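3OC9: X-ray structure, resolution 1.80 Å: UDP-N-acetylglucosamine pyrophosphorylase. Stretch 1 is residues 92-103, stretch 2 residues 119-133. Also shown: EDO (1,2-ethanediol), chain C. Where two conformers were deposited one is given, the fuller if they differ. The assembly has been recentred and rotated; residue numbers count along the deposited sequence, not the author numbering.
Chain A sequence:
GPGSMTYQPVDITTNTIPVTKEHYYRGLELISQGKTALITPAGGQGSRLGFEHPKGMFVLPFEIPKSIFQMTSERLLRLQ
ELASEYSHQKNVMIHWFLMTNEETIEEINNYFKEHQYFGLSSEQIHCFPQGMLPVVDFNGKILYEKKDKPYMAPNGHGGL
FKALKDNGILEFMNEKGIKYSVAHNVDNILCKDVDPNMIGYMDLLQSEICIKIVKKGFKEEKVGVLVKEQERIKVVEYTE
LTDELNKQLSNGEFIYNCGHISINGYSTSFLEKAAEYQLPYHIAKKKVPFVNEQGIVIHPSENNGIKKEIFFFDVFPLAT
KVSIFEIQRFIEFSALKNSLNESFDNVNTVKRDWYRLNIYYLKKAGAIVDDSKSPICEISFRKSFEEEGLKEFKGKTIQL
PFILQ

Stretch 1, residues 92-103: VMIHWFLMTNEE
Stretch 2 119-133: GLSSEQIHCFPQGML

Two neighbouring strands of one chain lie side by side as a parallel beta ladder, with side chains packed on both sheet faces, extended at the start by a Gln124 side-chain hydrogen bond and at the far end by two water bridges. The two strand directions differ by 29°, and 1088 Å² is buried between the stretches. Registered pairs are Trp96 with Ile125, Phe97 with His126, Leu98 with Cys127, Met99 with Phe128 and Thr100 with Pro129, at CA-CA 4.7 to 5.2 Å.

The hydrogen bonds follow the parallel rule: each even residue of the first strand brackets a residue of the second. Trp96 N donates to Gln124 O (2.9 Å), and His126 N to Trp96 O (3.0 Å); Leu98 N reaches His126 O (3.0 Å) and Phe128 N reaches Leu98 O (3.0 Å); Thr100 N binds Phe128 O (2.9 Å) and Gln130 N binds Thr100 O (2.9 Å). The ladder makes no use of Pro129 N; Pro129 CA makes a CA-H...O contact of 3.4 Å with Thr100 O.

A type I turn, Ser121 to Gln124, precedes the second strand. Gln124 (chi1 p, chi2 t) ties this turn to the first stretch: its NE2 donates to Ile94 O at 2.9 Å, while its OE1 accepts from Ser121 N at 3.0 Å.

One face carries Phe97, His126, Met99 and Phe128. His126 (m) turns its NE2 to His95 ND1 at 3.0 Å, a hydrogen bond between rings that meet rim to rim, and its ring lies nearly parallel to that of Phe97 (m) but slid, with centroids 5.2 Å apart. Phe128 adopts p, which brings its ring back over the neighbouring strand: Met99 CA sits over one face, 4.0 Å from the ring centroid, and Phe128 CE1 lies 3.9 Å from Phe97 CB. Met99 is t, t, p.

Trp96, Ile125, Leu98, Cys127, Thr100 and Pro129 occupy the opposite face. Trp96 (t, chi2 8°) packs CE3 against Ile125 CD1 at 3.4 Å; Ile125 is m, m. Leu98 CD1 meets Ile125 CG2 at 4.1 Å.

Beyond the ladder, Asn101 (p) uses OD1 to accept from Glu103 N at 2.9 Å. One water bridges Asn101 ND2 (3.2 Å) and Gln130 OE1 (2.7 Å); another bridges Glu102 N (3.0 Å) and Gln130 O (2.8 Å). Met132 (m, t, p) points toward the first stretch, placing SD 3.9 Å from Asn101 CB and CE 3.8 Å from Glu103 CD.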

# COMPACT_ATOMS: atom_id res chain seq x y z
N VAL A 92 -0.35 12.77 20.43
CA VAL A 92 -0.27 11.42 19.85
C VAL A 92 0.43 11.52 18.48
O VAL A 92 0.03 12.35 17.64
CB VAL A 92 -1.69 10.79 19.74
CG1 VAL A 92 -1.68 9.51 18.86
CG2 VAL A 92 -2.25 10.48 21.13
N MET A 93 1.45 10.68 18.25
CA MET A 93 2.26 10.76 17.01
C MET A 93 2.41 9.40 16.30
O MET A 93 2.79 8.42 16.93
CB MET A 93 3.66 11.37 17.31
CG MET A 93 4.55 11.63 16.07
SD MET A 93 6.02 12.67 16.35
CE MET A 93 5.28 14.28 16.49
N ILE A 94 2.10 9.36 14.99
CA ILE A 94 2.42 8.21 14.11
C ILE A 94 3.62 8.54 13.18
O ILE A 94 3.47 9.34 12.27
CB ILE A 94 1.18 7.76 13.24
CG1 ILE A 94 -0.02 7.40 14.11
CG2 ILE A 94 1.57 6.55 12.31
CD1 ILE A 94 -1.36 7.25 13.29
N HIS A 95 4.78 7.92 13.40
CA HIS A 95 5.96 8.14 12.52
C HIS A 95 5.75 7.45 11.14
O HIS A 95 5.15 6.37 11.07
CB HIS A 95 7.25 7.65 13.23
CG HIS A 95 7.73 8.58 14.33
ND1 HIS A 95 8.50 9.69 14.07
CD2 HIS A 95 7.50 8.58 15.66
CE1 HIS A 95 8.75 10.33 15.21
NE2 HIS A 95 8.14 9.69 16.19
N TRP A 96 6.22 8.10 10.05
CA TRP A 96 6.01 7.66 8.65
C TRP A 96 7.37 7.54 7.94
O TRP A 96 8.10 8.55 7.81
CB TRP A 96 5.10 8.69 7.91
CG TRP A 96 4.74 8.40 6.44
CD1 TRP A 96 4.99 7.24 5.71
CD2 TRP A 96 4.04 9.29 5.55
NE1 TRP A 96 4.49 7.38 4.42
CE2 TRP A 96 3.91 8.62 4.30
CE3 TRP A 96 3.52 10.58 5.69
CZ2 TRP A 96 3.27 9.21 3.19
CZ3 TRP A 96 2.87 11.18 4.58
CH2 TRP A 96 2.75 10.48 3.35
N PHE A 97 7.72 6.32 7.51
CA PHE A 97 9.01 6.03 6.84
C PHE A 97 8.73 5.85 5.33
O PHE A 97 7.94 4.97 4.94
CB PHE A 97 9.67 4.78 7.50
CG PHE A 97 9.83 4.91 9.01
CD1 PHE A 97 10.89 5.67 9.54
CD2 PHE A 97 8.93 4.32 9.88
CE1 PHE A 97 11.03 5.84 10.94
CE2 PHE A 97 9.06 4.46 11.28
CZ PHE A 97 10.12 5.23 11.81
N LEU A 98 9.38 6.68 4.50
CA LEU A 98 9.11 6.72 3.06
C LEU A 98 10.33 6.28 2.28
O LEU A 98 11.36 6.96 2.29
CB LEU A 98 8.70 8.13 2.61
CG LEU A 98 7.35 8.66 3.06
CD1 LEU A 98 7.55 9.44 4.34
CD2 LEU A 98 6.74 9.55 1.96
N MET A 99 10.22 5.13 1.60
CA MET A 99 11.37 4.57 0.84
C MET A 99 11.54 5.21 -0.54
O MET A 99 10.60 5.24 -1.35
CB MET A 99 11.27 3.03 0.70
CG MET A 99 12.55 2.37 0.14
SD MET A 99 12.62 0.54 0.28
CE MET A 99 11.37 0.05 -0.89
N THR A 100 12.75 5.74 -0.78
CA THR A 100 13.08 6.39 -2.05
C THR A 100 14.47 5.92 -2.52
O THR A 100 14.88 4.80 -2.20
CB THR A 100 12.93 7.95 -1.98
OG1 THR A 100 13.17 8.51 -3.28
CG2 THR A 100 13.89 8.57 -0.98
N ASN A 101 15.16 6.72 -3.33
CA ASN A 101 16.53 6.36 -3.79
C ASN A 101 17.39 7.63 -3.97
O ASN A 101 16.88 8.74 -3.82
CB ASN A 101 16.47 5.50 -5.07
CG ASN A 101 15.82 6.23 -6.25
OD1 ASN A 101 16.35 7.23 -6.74
ND2 ASN A 101 14.68 5.73 -6.72
N GLU A 102 18.68 7.46 -4.26
CA GLU A 102 19.58 8.62 -4.43
C GLU A 102 19.15 9.62 -5.52
O GLU A 102 19.44 10.82 -5.41
CB GLU A 102 21.04 8.18 -4.65
N GLU A 103 18.47 9.14 -6.56
CA GLU A 103 18.06 10.01 -7.68
C GLU A 103 16.85 10.92 -7.38
O GLU A 103 16.69 11.96 -8.03
CB GLU A 103 17.75 9.17 -8.94
CG GLU A 103 18.96 8.52 -9.61
CD GLU A 103 18.61 7.72 -10.88
OE1 GLU A 103 17.43 7.68 -11.30
OE2 GLU A 103 19.53 7.12 -11.47
N GLY A 119 0.29 19.88 7.38
CA GLY A 119 -0.21 19.91 8.77
C GLY A 119 0.40 18.90 9.74
O GLY A 119 0.12 18.95 10.94
N LEU A 120 1.21 17.97 9.22
CA LEU A 120 2.05 17.07 10.06
C LEU A 120 3.26 17.83 10.65
O LEU A 120 3.51 18.99 10.29
CB LEU A 120 2.50 15.83 9.27
CG LEU A 120 1.39 14.87 8.81
CD1 LEU A 120 1.89 13.85 7.76
CD2 LEU A 120 0.76 14.17 10.01
N SER A 121 3.97 17.18 11.58
CA SER A 121 5.23 17.73 12.13
C SER A 121 6.45 17.29 11.31
O SER A 121 6.53 16.14 10.87
CB SER A 121 5.40 17.30 13.59
OG SER A 121 6.71 17.62 14.08
N SER A 122 7.42 18.19 11.15
CA SER A 122 8.70 17.81 10.51
C SER A 122 9.43 16.66 11.23
O SER A 122 10.27 15.98 10.63
CB SER A 122 9.65 19.02 10.36
OG SER A 122 10.16 19.44 11.62
N GLU A 123 9.08 16.44 12.50
CA GLU A 123 9.75 15.43 13.31
C GLU A 123 9.28 14.00 13.00
O GLU A 123 9.95 13.04 13.38
CB GLU A 123 9.59 15.73 14.80
CG GLU A 123 10.02 17.15 15.16
CD GLU A 123 10.28 17.34 16.64
OE1 GLU A 123 9.42 16.92 17.45
OE2 GLU A 123 11.33 17.94 16.99
N GLN A 124 8.15 13.88 12.28
CA GLN A 124 7.53 12.55 12.02
C GLN A 124 7.62 11.98 10.59
O GLN A 124 7.16 10.87 10.36
CB GLN A 124 6.05 12.53 12.49
CG GLN A 124 5.00 13.13 11.50
CD GLN A 124 3.63 13.32 12.17
OE1 GLN A 124 3.25 14.45 12.53
NE2 GLN A 124 2.90 12.22 12.35
N ILE A 125 8.21 12.74 9.65
CA ILE A 125 8.37 12.32 8.24
C ILE A 125 9.83 11.93 8.02
O ILE A 125 10.71 12.75 8.27
CB ILE A 125 8.06 13.51 7.29
CG1 ILE A 125 6.61 13.96 7.45
CG2 ILE A 125 8.36 13.16 5.82
CD1 ILE A 125 5.63 13.02 6.82
N HIS A 126 10.09 10.71 7.52
CA HIS A 126 11.48 10.20 7.37
C HIS A 126 11.74 9.52 6.01
O HIS A 126 11.45 8.32 5.84
CB HIS A 126 11.83 9.21 8.50
CG HIS A 126 11.42 9.67 9.87
ND1 HIS A 126 12.25 10.42 10.69
CD2 HIS A 126 10.28 9.46 10.58
CE1 HIS A 126 11.62 10.67 11.83
NE2 HIS A 126 10.43 10.10 11.79
N CYS A 127 12.32 10.27 5.06
CA CYS A 127 12.70 9.70 3.75
C CYS A 127 14.04 8.96 3.85
O CYS A 127 15.01 9.49 4.45
CB CYS A 127 12.77 10.80 2.66
SG CYS A 127 11.20 11.63 2.22
N PHE A 128 14.11 7.74 3.31
CA PHE A 128 15.37 6.92 3.31
C PHE A 128 15.64 6.20 1.97
O PHE A 128 14.71 5.77 1.29
CB PHE A 128 15.37 5.90 4.47
CG PHE A 128 14.33 4.79 4.34
CD1 PHE A 128 12.96 5.04 4.63
CD2 PHE A 128 14.72 3.51 3.96
CE1 PHE A 128 12.01 4.00 4.51
CE2 PHE A 128 13.78 2.47 3.84
CZ PHE A 128 12.41 2.71 4.12
N PRO A 129 16.94 6.06 1.57
CA PRO A 129 17.19 5.44 0.25
C PRO A 129 17.39 3.92 0.27
O PRO A 129 17.97 3.38 1.22
CB PRO A 129 18.47 6.15 -0.23
CG PRO A 129 19.22 6.48 1.06
CD PRO A 129 18.13 6.77 2.09
N GLN A 130 16.92 3.23 -0.78
CA GLN A 130 17.26 1.81 -1.04
C GLN A 130 18.40 1.74 -2.08
O GLN A 130 18.70 2.74 -2.75
CB GLN A 130 16.02 1.01 -1.52
CG GLN A 130 15.49 1.43 -2.92
CD GLN A 130 14.25 0.66 -3.41
OE1 GLN A 130 13.22 1.27 -3.76
NE2 GLN A 130 14.36 -0.67 -3.50
N GLY A 131 19.02 0.56 -2.20
CA GLY A 131 20.09 0.33 -3.20
C GLY A 131 19.60 0.38 -4.65
O GLY A 131 18.42 0.13 -4.92
N MET A 132 20.50 0.73 -5.57
CA MET A 132 20.25 0.71 -7.02
C MET A 132 21.31 -0.14 -7.74
O MET A 132 22.40 -0.33 -7.20
CB MET A 132 20.25 2.14 -7.59
CG MET A 132 19.16 3.06 -6.99
SD MET A 132 19.14 4.70 -7.77
CE MET A 132 18.05 4.40 -9.17
N LEU A 133 20.98 -0.64 -8.94
CA LEU A 133 21.91 -1.40 -9.81
C LEU A 133 21.82 -0.94 -11.28
O LEU A 133 20.75 -0.53 -11.73
CB LEU A 133 21.60 -2.91 -9.74
CG LEU A 133 21.80 -3.69 -8.42
CD1 LEU A 133 21.10 -5.05 -8.48
CD2 LEU A 133 23.30 -3.87 -8.11
C1 EDO C . 12.00 -1.21 -6.46
O1 EDO C . 11.42 -0.78 -5.21
C2 EDO C . 11.05 -1.01 -7.65
O2 EDO C . 10.14 -2.12 -7.77
O HOH W 1 12.93 3.75 -4.90
O HOH W 2 20.09 4.89 -3.85